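Local coordinates for protein 3-dehydroshikimate dehydratase (Bacillus anthracis, PDB 3DX5) that catalyses the manganese-dependent dehydration of 3-dehydroshikimate to 3,4-dihydroxybenzoate, a step in making the siderophore petrobactin, at residues G28-E33 against D59-I64; S68-I73 against R102-Q107; M137-E142 against P165-N170. All blocks are in the same frame, centred on the assembly; numbering follows the deposited sequence.

Contact 1. Residues G28-E33 against D59-I64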
loop_
_atom_site.group_PDB
_atom_site.type_symbol
_atom_site.label_atom_id
_atom_site.label_comp_id
_atom_site.label_asym_id
_atom_site.label_seq_id
_atom_site.Cartn_x
_atom_site.Cartn_y
_atom_site.Cartn_z
ATOM N N GLY A 28 -12.433 -20.623 9.851
ATOM C CA GLY A 28 -11.851 -21.950 9.589
ATOM C C GLY A 28 -10.486 -21.942 8.891
ATOM O O GLY A 28 -10.007 -22.985 8.467
ATOM N N PHE A 29 -9.839 -20.783 8.761
ATOM C CA PHE A 29 -8.438 -20.780 8.331
ATOM C C PHE A 29 -7.581 -21.449 9.396
ATOM O O PHE A 29 -7.881 -21.375 10.594
ATOM C CB PHE A 29 -7.922 -19.375 8.119
ATOM C CG PHE A 29 -8.535 -18.685 6.950
ATOM C CD1 PHE A 29 -8.022 -18.881 5.660
ATOM C CD2 PHE A 29 -9.664 -17.900 7.118
ATOM C CE1 PHE A 29 -8.602 -18.238 4.559
ATOM C CE2 PHE A 29 -10.240 -17.250 6.040
ATOM C CZ PHE A 29 -9.697 -17.407 4.749
ATOM N N GLU A 30 -6.506 -22.091 8.979
ATOM C CA GLU A 30 -5.585 -22.650 9.960
ATOM C C GLU A 30 -4.244 -21.962 9.979
ATOM O O GLU A 30 -3.335 -22.346 10.735
ATOM C CB GLU A 30 -5.413 -24.141 9.715
ATOM C CG GLU A 30 -6.623 -24.906 10.215
ATOM C CD GLU A 30 -6.524 -26.365 9.846
ATOM O OE1 GLU A 30 -5.574 -27.048 10.258
ATOM O OE2 GLU A 30 -7.378 -26.812 9.090
ATOM N N GLY A 31 -4.106 -20.931 9.155
ATOM C CA GLY A 31 -2.850 -20.221 9.111
ATOM C C GLY A 31 -3.039 -18.773 8.704
ATOM O O GLY A 31 -4.089 -18.396 8.120
ATOM N N ILE A 32 -2.039 -17.964 9.047
ATOM C CA ILE A 32 -1.966 -16.574 8.576
ATOM C C ILE A 32 -0.595 -16.388 7.918
ATOM O O ILE A 32 0.434 -16.715 8.514
ATOM C CB ILE A 32 -2.177 -15.580 9.737
ATOM C CG1 ILE A 32 -3.636 -15.681 10.227
ATOM C CG2 ILE A 32 -1.820 -14.137 9.288
ATOM C CD1 ILE A 32 -3.843 -15.010 11.596
ATOM N N GLU A 33 -0.594 -15.875 6.693
ATOM C CA GLU A 33 0.639 -15.539 6.000
ATOM C C GLU A 33 0.794 -14.047 6.226
ATOM O O GLU A 33 -0.030 -13.205 5.750
ATOM C CB GLU A 33 0.541 -15.896 4.496
ATOM C CG GLU A 33 1.675 -15.257 3.635
ATOM C CD GLU A 33 1.547 -15.592 2.138
ATOM O OE1 GLU A 33 0.779 -16.527 1.774
ATOM O OE2 GLU A 33 2.207 -14.910 1.305
ATOM N N ASP A 59 -4.379 -22.462 20.409
ATOM C CA ASP A 59 -5.732 -22.778 20.912
ATOM C C ASP A 59 -6.820 -22.587 19.868
ATOM O O ASP A 59 -7.914 -23.112 20.015
ATOM C CB ASP A 59 -6.109 -21.844 22.071
ATOM C CG ASP A 59 -5.417 -22.197 23.369
ATOM O OD1 ASP A 59 -4.949 -23.356 23.525
ATOM O OD2 ASP A 59 -5.353 -21.293 24.246
ATOM N N LYS A 60 -6.528 -21.774 18.858
ATOM C CA LYS A 60 -7.469 -21.456 17.800
ATOM C C LYS A 60 -7.142 -22.247 16.513
ATOM O O LYS A 60 -7.697 -21.946 15.447
ATOM C CB LYS A 60 -7.404 -19.954 17.505
ATOM C CG LYS A 60 -7.871 -19.015 18.620
ATOM C CD LYS A 60 -7.703 -17.579 18.106
ATOM C CE LYS A 60 -8.148 -16.537 19.142
ATOM N NZ LYS A 60 -7.175 -16.357 20.217
ATOM N N THR A 61 -6.237 -23.230 16.626
ATOM C CA THR A 61 -5.702 -24.002 15.506
ATOM C C THR A 61 -5.190 -23.059 14.420
ATOM O O THR A 61 -5.480 -23.250 13.251
ATOM C CB THR A 61 -6.747 -25.022 14.911
ATOM O OG1 THR A 61 -7.476 -25.643 15.980
ATOM C CG2 THR A 61 -6.059 -26.116 14.101
ATOM N N LEU A 62 -4.458 -22.027 14.832
ATOM C CA LEU A 62 -3.864 -21.053 13.923
ATOM C C LEU A 62 -2.350 -21.058 14.113
ATOM O O LEU A 62 -1.875 -21.455 15.149
ATOM C CB LEU A 62 -4.407 -19.631 14.184
ATOM C CG LEU A 62 -5.780 -19.345 13.581
ATOM C CD1 LEU A 62 -6.303 -18.005 14.106
ATOM C CD2 LEU A 62 -5.679 -19.365 12.032
ATOM N N GLU A 63 -1.615 -20.618 13.102
ATOM C CA GLU A 63 -0.194 -20.446 13.190
ATOM C C GLU A 63 0.174 -19.404 12.126
ATOM O O GLU A 63 -0.633 -19.079 11.255
ATOM C CB GLU A 63 0.536 -21.773 12.914
ATOM C CG GLU A 63 0.397 -22.265 11.457
ATOM C CD GLU A 63 0.901 -23.708 11.292
ATOM O OE1 GLU A 63 2.105 -23.892 10.947
ATOM O OE2 GLU A 63 0.089 -24.653 11.521
ATOM N N ILE A 64 1.378 -18.873 12.203
ATOM C CA ILE A 64 1.886 -18.005 11.142
ATOM C C ILE A 64 2.575 -18.930 10.135
ATOM O O ILE A 64 3.501 -19.662 10.496
ATOM C CB ILE A 64 2.841 -16.923 11.714
ATOM C CG1 ILE A 64 2.119 -16.097 12.806
ATOM C CG2 ILE A 64 3.471 -16.062 10.573
ATOM C CD1 ILE A 64 0.832 -15.362 12.312
HETATM O O HOH W 1 -8.794 -22.274 12.866
HETATM O O HOH W 2 -2.498 -24.427 12.163
#
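Leu-62 holds its CG anti to the carbonyl carbon, beside the backbone N (chi1 -80°). Its CD2 branch lies against the backbone of the facing segment, 3.3 Å from Phe-29 O and close to the carbonyl carbon of Glu-30. Ile-64 turns at its second torsion (chi2 -59°), which brings CD1 to 4.0 Å from Ile-32 CB, the apolar side-chain contact between the segments. Further out, Glu-30 and Thr-61 run side by side, pointing the same way, and the threonine CG2 lies near both CG and OE1 of the glutamate.

The backbones pair in parallel at Ile-32 and Ile-64. Ile-32 N donates to Glu-63 O at 2.8 Å with an N-H...O angle of 154°, and Ile-32 also has a backbone bond with Thr-65 just beyond the segment. Four CA-H...O contacts support the pairing, among them Glu-30 CA to Thr-61 O and Gly-31 CA to Glu-63 O, each 3.3 Å. Strands 31-35 and 64-68 are neighbours in the barrel sheet, so this is the N-terminal end of their pairing. Gly-28 closes helix 17-26 in a Schellman motif, and Val-21 of that helix packs against both Ile-32 and Leu-62.

Two waters bridge the segments. One lies 2.6 Å from Phe-29 O and close to Lys-60 O, placed to donate to either; the other lies 2.7 Å from both Glu-30 O and Glu-63 OE2. The polar evidence thus amounts to one firm direct backbone bond and two water bridges. The like-charged carboxylates of Glu-30, partly exposed, and Glu-63, exposed, stay 6.3 Å apart (OE1 to OE2), where solvent would probably screen any repulsion.

Contact 2. Residues S68-I73 against R102-Q107. With DHB (3,4-dihydroxybenzoic acid), chain D.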
loop_
_atom_site.group_PDB
_atom_site.type_symbol
_atom_site.label_atom_id
_atom_site.label_comp_id
_atom_site.label_asym_id
_atom_site.label_seq_id
_atom_site.Cartn_x
_atom_site.Cartn_y
_atom_site.Cartn_z
ATOM N N SER A 68 6.027 -12.882 4.342
ATOM C CA SER A 68 6.206 -12.627 2.923
ATOM C C SER A 68 6.754 -11.230 2.656
ATOM O O SER A 68 6.129 -10.217 2.984
ATOM C CB SER A 68 4.905 -12.913 2.171
ATOM O OG SER A 68 4.470 -14.218 2.516
ATOM N N ASP A 69 7.951 -11.187 2.083
ATOM C CA ASP A 69 8.659 -9.943 1.962
ATOM C C ASP A 69 9.321 -9.849 0.596
ATOM O O ASP A 69 8.841 -10.468 -0.358
ATOM C CB ASP A 69 9.645 -9.797 3.132
ATOM C CG ASP A 69 9.830 -8.324 3.552
ATOM O OD1 ASP A 69 9.676 -8.023 4.759
ATOM O OD2 ASP A 69 10.132 -7.463 2.675
ATOM N N TYR A 70 10.394 -9.066 0.498
ATOM C CA TYR A 70 11.009 -8.683 -0.778
ATOM C C TYR A 70 12.466 -8.474 -0.435
ATOM O O TYR A 70 12.789 -7.593 0.352
ATOM C CB TYR A 70 10.405 -7.339 -1.311
ATOM C CG TYR A 70 8.871 -7.302 -1.271
ATOM C CD1 TYR A 70 8.108 -7.719 -2.382
ATOM C CD2 TYR A 70 8.177 -6.887 -0.103
ATOM C CE1 TYR A 70 6.695 -7.724 -2.331
ATOM C CE2 TYR A 70 6.789 -6.930 -0.043
ATOM C CZ TYR A 70 6.055 -7.337 -1.158
ATOM O OH TYR A 70 4.664 -7.348 -1.102
ATOM N N LEU A 71 13.355 -9.296 -0.962
ATOM C CA LEU A 71 14.777 -9.078 -0.688
ATOM C C LEU A 71 15.463 -8.581 -1.948
ATOM O O LEU A 71 15.394 -9.215 -2.977
ATOM C CB LEU A 71 15.436 -10.350 -0.171
ATOM C CG LEU A 71 14.809 -10.896 1.112
ATOM C CD1 LEU A 71 15.329 -12.322 1.397
ATOM C CD2 LEU A 71 15.101 -9.910 2.288
ATOM N N ASP A 72 16.116 -7.438 -1.855
ATOM C CA ASP A 72 16.762 -6.871 -3.001
ATOM C C ASP A 72 18.145 -7.492 -3.192
ATOM O O ASP A 72 19.093 -7.193 -2.458
ATOM C CB ASP A 72 16.852 -5.351 -2.869
ATOM C CG ASP A 72 17.393 -4.694 -4.136
ATOM O OD1 ASP A 72 17.536 -5.380 -5.183
ATOM O OD2 ASP A 72 17.695 -3.488 -4.086
ATOM N N ILE A 73 18.261 -8.366 -4.177
ATOM C CA ILE A 73 19.572 -8.910 -4.482
ATOM C C ILE A 73 20.048 -8.532 -5.911
ATOM O O ILE A 73 20.975 -9.117 -6.437
ATOM C CB ILE A 73 19.744 -10.442 -4.007
ATOM C CG1 ILE A 73 18.542 -11.306 -4.241
ATOM C CG2 ILE A 73 19.721 -10.535 -2.502
ATOM C CD1 ILE A 73 18.157 -11.342 -5.597
ATOM N N ARG A 102 9.155 -15.617 2.188
ATOM C CA ARG A 102 8.875 -15.540 0.769
ATOM C C ARG A 102 9.650 -14.360 0.168
ATOM O O ARG A 102 9.647 -13.251 0.709
ATOM C CB ARG A 102 7.354 -15.339 0.575
ATOM C CG ARG A 102 6.821 -15.316 -0.893
ATOM C CD ARG A 102 7.206 -14.059 -1.760
ATOM N NE ARG A 102 6.944 -12.724 -1.199
ATOM C CZ ARG A 102 5.780 -12.087 -1.302
ATOM N NH1 ARG A 102 5.644 -10.859 -0.779
ATOM N NH2 ARG A 102 4.752 -12.687 -1.925
ATOM N N THR A 103 10.314 -14.599 -0.950
ATOM C CA THR A 103 10.924 -13.509 -1.705
ATOM C C THR A 103 10.755 -13.750 -3.194
ATOM O O THR A 103 10.225 -14.793 -3.602
ATOM C CB THR A 103 12.411 -13.256 -1.305
ATOM O OG1 THR A 103 12.852 -12.024 -1.886
ATOM C CG2 THR A 103 13.355 -14.383 -1.796
ATOM N N PHE A 104 11.138 -12.762 -3.991
ATOM C CA PHE A 104 11.048 -12.828 -5.455
ATOM C C PHE A 104 12.445 -12.918 -6.019
ATOM O O PHE A 104 13.383 -12.378 -5.425
ATOM C CB PHE A 104 10.325 -11.593 -6.012
ATOM C CG PHE A 104 8.870 -11.548 -5.623
ATOM C CD1 PHE A 104 7.945 -12.383 -6.244
ATOM C CD2 PHE A 104 8.434 -10.712 -4.602
ATOM C CE1 PHE A 104 6.614 -12.378 -5.870
ATOM C CE2 PHE A 104 7.084 -10.687 -4.238
ATOM C CZ PHE A 104 6.190 -11.518 -4.858
ATOM N N ALA A 105 12.606 -13.588 -7.149
ATOM C CA ALA A 105 13.927 -13.762 -7.730
ATOM C C ALA A 105 14.112 -12.743 -8.842
ATOM O O ALA A 105 13.874 -13.029 -10.015
ATOM C CB ALA A 105 14.097 -15.178 -8.266
ATOM N N GLY A 106 14.531 -11.549 -8.462
ATOM C CA GLY A 106 14.793 -10.492 -9.429
ATOM C C GLY A 106 13.576 -9.658 -9.759
ATOM O O GLY A 106 12.475 -9.956 -9.315
ATOM N N GLN A 107 13.793 -8.619 -10.558
ATOM C CA GLN A 107 12.774 -7.612 -10.842
ATOM C C GLN A 107 12.569 -7.454 -12.361
ATOM O O GLN A 107 12.035 -6.444 -12.813
ATOM C CB GLN A 107 13.207 -6.242 -10.276
ATOM C CG GLN A 107 13.394 -6.134 -8.753
ATOM C CD GLN A 107 14.026 -4.783 -8.344
ATOM O OE1 GLN A 107 15.124 -4.417 -8.794
ATOM N NE2 GLN A 107 13.327 -4.046 -7.506
HETATM C C1 DHB D . 2.439 -9.727 -4.714
HETATM C C2 DHB D . 2.137 -11.068 -4.931
HETATM C C3 DHB D . 1.473 -11.465 -6.096
HETATM O O3 DHB D . 1.147 -12.765 -6.383
HETATM C C4 DHB D . 1.134 -10.442 -7.089
HETATM O O4 DHB D . 0.501 -10.865 -8.205
HETATM C C5 DHB D . 1.467 -9.107 -6.874
HETATM C C6 DHB D . 2.118 -8.764 -5.675
HETATM C C DHB D . 3.142 -9.330 -3.426
HETATM O O1 DHB D . 3.486 -8.172 -3.169
HETATM O O2 DHB D . 3.388 -10.259 -2.505
HETATM O O HOH W 3 15.278 -11.957 -3.472
HETATM O O HOH W 4 12.217 -9.595 -3.871
#
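The carboxylate-binding corner of the active-site pocket forms where Tyr-70 and Arg-102 meet, at the C-terminal ends of barrel strands 64-68 and 100-103. Each residue takes one oxygen of the bound 3,4-dihydroxybenzoic acid: Tyr-70 OH donates to O1 at 2.5 Å, in the plane of its ring, and Arg-102 NH2 donates to O2 at 2.8 Å, with a weak second bond from NH1.

The guanidinium is fixed on several sides. Arg-102 has CG anti to the backbone N (chi1 -176°), and its chain bends at the next two torsions. NE and NH1 bind side-on to one atom, Asp-69 O, at 3.1 and 3.2 Å, both close to the guanidinium plane. Ser-68 CB lies 3.6 Å above the centre of one face and Phe-104 CE2 3.5 Å above that of the opposite face, so the flat group is sandwiched. The Tyr-70 and Phe-104 rings meet rim to rim, their planes 26° apart, neither over the other's face.

Further along, Leu-71 N donates to Thr-103 OG1 at 2.9 Å. That hydroxyl in turn donates to a water, which gives its own protons to Leu-71 O and Phe-104 O and so ties the two segments together.

Around this corner, Glu-142 of strand 138-142 forms a salt bridge with Arg-102 NH2, and Trp-35 bonds Tyr-70 OH. Leu-71 touches Leu-89 of helix 79-96 and Ile-128 of helix 115-134, Thr-103 lies against strand 138-142, and Ala-220 of the second subunit touches Tyr-70.

Contact 3. Residues M137-E142 against P165-N170. With MN (manganese (II) ion), chain B; DHB (3,4-dihydroxybenzoic acid), chain D.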
loop_
_atom_site.group_PDB
_atom_site.type_symbol
_atom_site.label_atom_id
_atom_site.label_comp_id
_atom_site.label_asym_id
_atom_site.label_seq_id
_atom_site.Cartn_x
_atom_site.Cartn_y
_atom_site.Cartn_z
HETATM N N MSE A 137 15.675 -22.093 8.531
HETATM C CA MSE A 137 14.559 -21.452 7.861
HETATM C C MSE A 137 14.723 -21.597 6.357
HETATM O O MSE A 137 15.839 -21.667 5.856
HETATM C CB MSE A 137 14.518 -19.972 8.247
HETATM C CG MSE A 137 14.152 -19.727 9.716
HETATM SE SE MSE A 137 14.438 -17.856 10.158
HETATM C CE MSE A 137 14.283 -17.895 12.144
ATOM N N TYR A 138 13.601 -21.636 5.646
ATOM C CA TYR A 138 13.586 -21.838 4.205
ATOM C C TYR A 138 13.267 -20.548 3.497
ATOM O O TYR A 138 12.386 -19.769 3.952
ATOM C CB TYR A 138 12.565 -22.905 3.805
ATOM C CG TYR A 138 12.898 -24.261 4.391
ATOM C CD1 TYR A 138 13.817 -25.115 3.755
ATOM C CD2 TYR A 138 12.371 -24.651 5.625
ATOM C CE1 TYR A 138 14.173 -26.348 4.309
ATOM C CE2 TYR A 138 12.716 -25.904 6.194
ATOM C CZ TYR A 138 13.602 -26.740 5.507
ATOM O OH TYR A 138 13.954 -27.944 6.050
ATOM N N VAL A 139 13.951 -20.358 2.360
ATOM C CA VAL A 139 13.681 -19.250 1.458
ATOM C C VAL A 139 12.790 -19.761 0.328
ATOM O O VAL A 139 13.203 -20.606 -0.475
ATOM C CB VAL A 139 15.018 -18.687 0.867
ATOM C CG1 VAL A 139 14.750 -17.568 -0.162
ATOM C CG2 VAL A 139 15.898 -18.213 1.984
ATOM N N LEU A 140 11.572 -19.235 0.238
ATOM C CA LEU A 140 10.660 -19.625 -0.825
ATOM C C LEU A 140 10.607 -18.567 -1.905
ATOM O O LEU A 140 10.192 -17.418 -1.644
ATOM C CB LEU A 140 9.246 -19.822 -0.274
ATOM C CG LEU A 140 8.975 -21.181 0.389
ATOM C CD1 LEU A 140 9.808 -21.329 1.714
ATOM C CD2 LEU A 140 7.500 -21.346 0.653
ATOM N N LEU A 141 10.988 -18.941 -3.125
ATOM C CA LEU A 141 10.814 -18.038 -4.247
ATOM C C LEU A 141 9.415 -18.216 -4.762
ATOM O O LEU A 141 8.937 -19.347 -4.930
ATOM C CB LEU A 141 11.823 -18.348 -5.381
ATOM C CG LEU A 141 13.308 -18.320 -4.979
ATOM C CD1 LEU A 141 14.186 -18.719 -6.200
ATOM C CD2 LEU A 141 13.730 -16.972 -4.401
ATOM N N GLU A 142 8.751 -17.106 -5.013
ATOM C CA GLU A 142 7.390 -17.142 -5.544
ATOM C C GLU A 142 7.447 -17.174 -7.094
ATOM O O GLU A 142 8.241 -16.475 -7.689
ATOM C CB GLU A 142 6.606 -15.926 -5.017
ATOM C CG GLU A 142 5.153 -15.935 -5.448
ATOM C CD GLU A 142 4.305 -15.071 -4.561
ATOM O OE1 GLU A 142 4.553 -15.004 -3.339
ATOM O OE2 GLU A 142 3.374 -14.469 -5.099
ATOM N N PRO A 165 19.885 -26.792 -0.175
ATOM C CA PRO A 165 18.753 -27.464 0.474
ATOM C C PRO A 165 17.702 -26.543 1.098
ATOM O O PRO A 165 16.589 -26.995 1.353
ATOM C CB PRO A 165 19.415 -28.357 1.539
ATOM C CG PRO A 165 20.780 -27.809 1.730
ATOM C CD PRO A 165 21.180 -27.269 0.375
ATOM N N ASN A 166 18.008 -25.262 1.310
ATOM C CA ASN A 166 16.990 -24.392 1.933
ATOM C C ASN A 166 16.229 -23.513 0.948
ATOM O O ASN A 166 15.429 -22.670 1.357
ATOM C CB ASN A 166 17.579 -23.540 3.058
ATOM C CG ASN A 166 18.077 -24.375 4.198
ATOM O OD1 ASN A 166 19.065 -25.101 4.049
ATOM N ND2 ASN A 166 17.393 -24.313 5.335
ATOM N N LEU A 167 16.504 -23.672 -0.349
ATOM C CA LEU A 167 15.762 -22.909 -1.369
ATOM C C LEU A 167 14.527 -23.713 -1.728
ATOM O O LEU A 167 14.622 -24.893 -2.139
ATOM C CB LEU A 167 16.604 -22.713 -2.627
ATOM C CG LEU A 167 15.881 -21.843 -3.655
ATOM C CD1 LEU A 167 15.686 -20.442 -3.031
ATOM C CD2 LEU A 167 16.748 -21.793 -4.913
ATOM N N LYS A 168 13.369 -23.088 -1.578
ATOM C CA LYS A 168 12.111 -23.789 -1.821
ATOM C C LYS A 168 11.250 -22.896 -2.699
ATOM O O LYS A 168 11.731 -21.847 -3.122
ATOM C CB LYS A 168 11.437 -24.099 -0.492
ATOM C CG LYS A 168 12.293 -25.004 0.419
ATOM C CD LYS A 168 12.398 -26.444 -0.154
ATOM C CE LYS A 168 13.257 -27.305 0.757
ATOM N NZ LYS A 168 13.296 -28.685 0.265
ATOM N N ILE A 169 10.017 -23.322 -2.986
ATOM C CA ILE A 169 9.102 -22.599 -3.888
ATOM C C ILE A 169 7.750 -22.310 -3.192
ATOM O O ILE A 169 7.143 -23.202 -2.550
ATOM C CB ILE A 169 8.812 -23.440 -5.185
ATOM C CG1 ILE A 169 10.108 -23.659 -6.031
ATOM C CG2 ILE A 169 7.680 -22.798 -6.075
ATOM C CD1 ILE A 169 10.686 -22.372 -6.667
ATOM N N ASN A 170 7.260 -21.089 -3.402
ATOM C CA ASN A 170 5.872 -20.742 -3.166
ATOM C C ASN A 170 5.174 -20.779 -4.527
ATOM O O ASN A 170 5.411 -19.890 -5.384
ATOM C CB ASN A 170 5.720 -19.328 -2.565
ATOM C CG ASN A 170 4.257 -18.996 -2.277
ATOM O OD1 ASN A 170 3.463 -19.892 -2.016
ATOM N ND2 ASN A 170 3.890 -17.744 -2.404
HETATM MN MN MN B . 1.297 -14.438 -5.066
HETATM C C1 DHB D . 2.439 -9.727 -4.714
HETATM C C2 DHB D . 2.137 -11.068 -4.931
HETATM C C3 DHB D . 1.473 -11.465 -6.096
HETATM O O3 DHB D . 1.147 -12.765 -6.383
HETATM C C4 DHB D . 1.134 -10.442 -7.089
HETATM O O4 DHB D . 0.501 -10.865 -8.205
HETATM C C5 DHB D . 1.467 -9.107 -6.874
HETATM C C6 DHB D . 2.118 -8.764 -5.675
HETATM C C DHB D . 3.142 -9.330 -3.426
HETATM O O1 DHB D . 3.486 -8.172 -3.169
HETATM O O2 DHB D . 3.388 -10.259 -2.505
#
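The Tyr-138 ring has Asn-166 ND2 over one face and Pro-165 O at its edge, in the ring plane; Lys-168 runs alongside, its CG 3.7 Å from Tyr-138 CD1. Asn-166 ND2 also donates to the carbonyl O of Met-137, a selenomethionine here, at 3.1 Å, approaching from well above the carbonyl plane. At the other end, the Glu-142 carboxylate and the Asn-170 amide stand nearly perpendicular, 86° apart, and Asn-170 ND2 makes a weak bond to Glu-142 OE1 at 3.0 Å.

Between these ends the strands pair in parallel. Val-139 and Leu-141 each use both N and O: Val-139 N to Asn-166 O, Lys-168 N to Val-139 O (2.7 Å, 167° at the hydrogen), Leu-141 N to Lys-168 O, Asn-170 N to Leu-141 O. Leu-167 CD1 packs 3.7 Å from Leu-141 CG on the sheet face that helix 115-134 covers. Leu-140 and Asn-170 lie on the other face, against His-196 of strand 194-202. Helix 152-162 links the two strands in a beta-alpha-beta unit.

Glu-142 has CG anti to the backbone N (chi1 -176°) and an extended chain beyond it. Its OE2 binds manganese at 2.1 Å; Asp-172, His-198, Glu-253 and the ligand's O3 share the ion. The carboxylate is therefore divided: OE2 serves the metal, while OE1 takes the Arg-102 salt bridge and the weak Asn-170 bond, which probably help to orient it.

How the contacts relate
The three contacts follow one another along the chain, each closing before the next opens, and all belong to the curled sheet of one TIM barrel. Contacts 1 and 2 have centres about 25 Å apart, on opposite sides of the chain's centre; they share strand 64-68, and Glu-33 reaches Ser-68 with a probable hydrogen bond. Contacts 2 and 3 lie closer, centres about 11 Å apart, because strands 100-103 and 138-142 are neighbours; backbone pairing and an arginine-glutamate salt bridge join them. Both touch the bound product, one at its carboxylate, the other through manganese. Contact 1, centred about 21 Å from contact 3, does not touch the ligand, but its Glu-33 also bonds His-198, a manganese ligand.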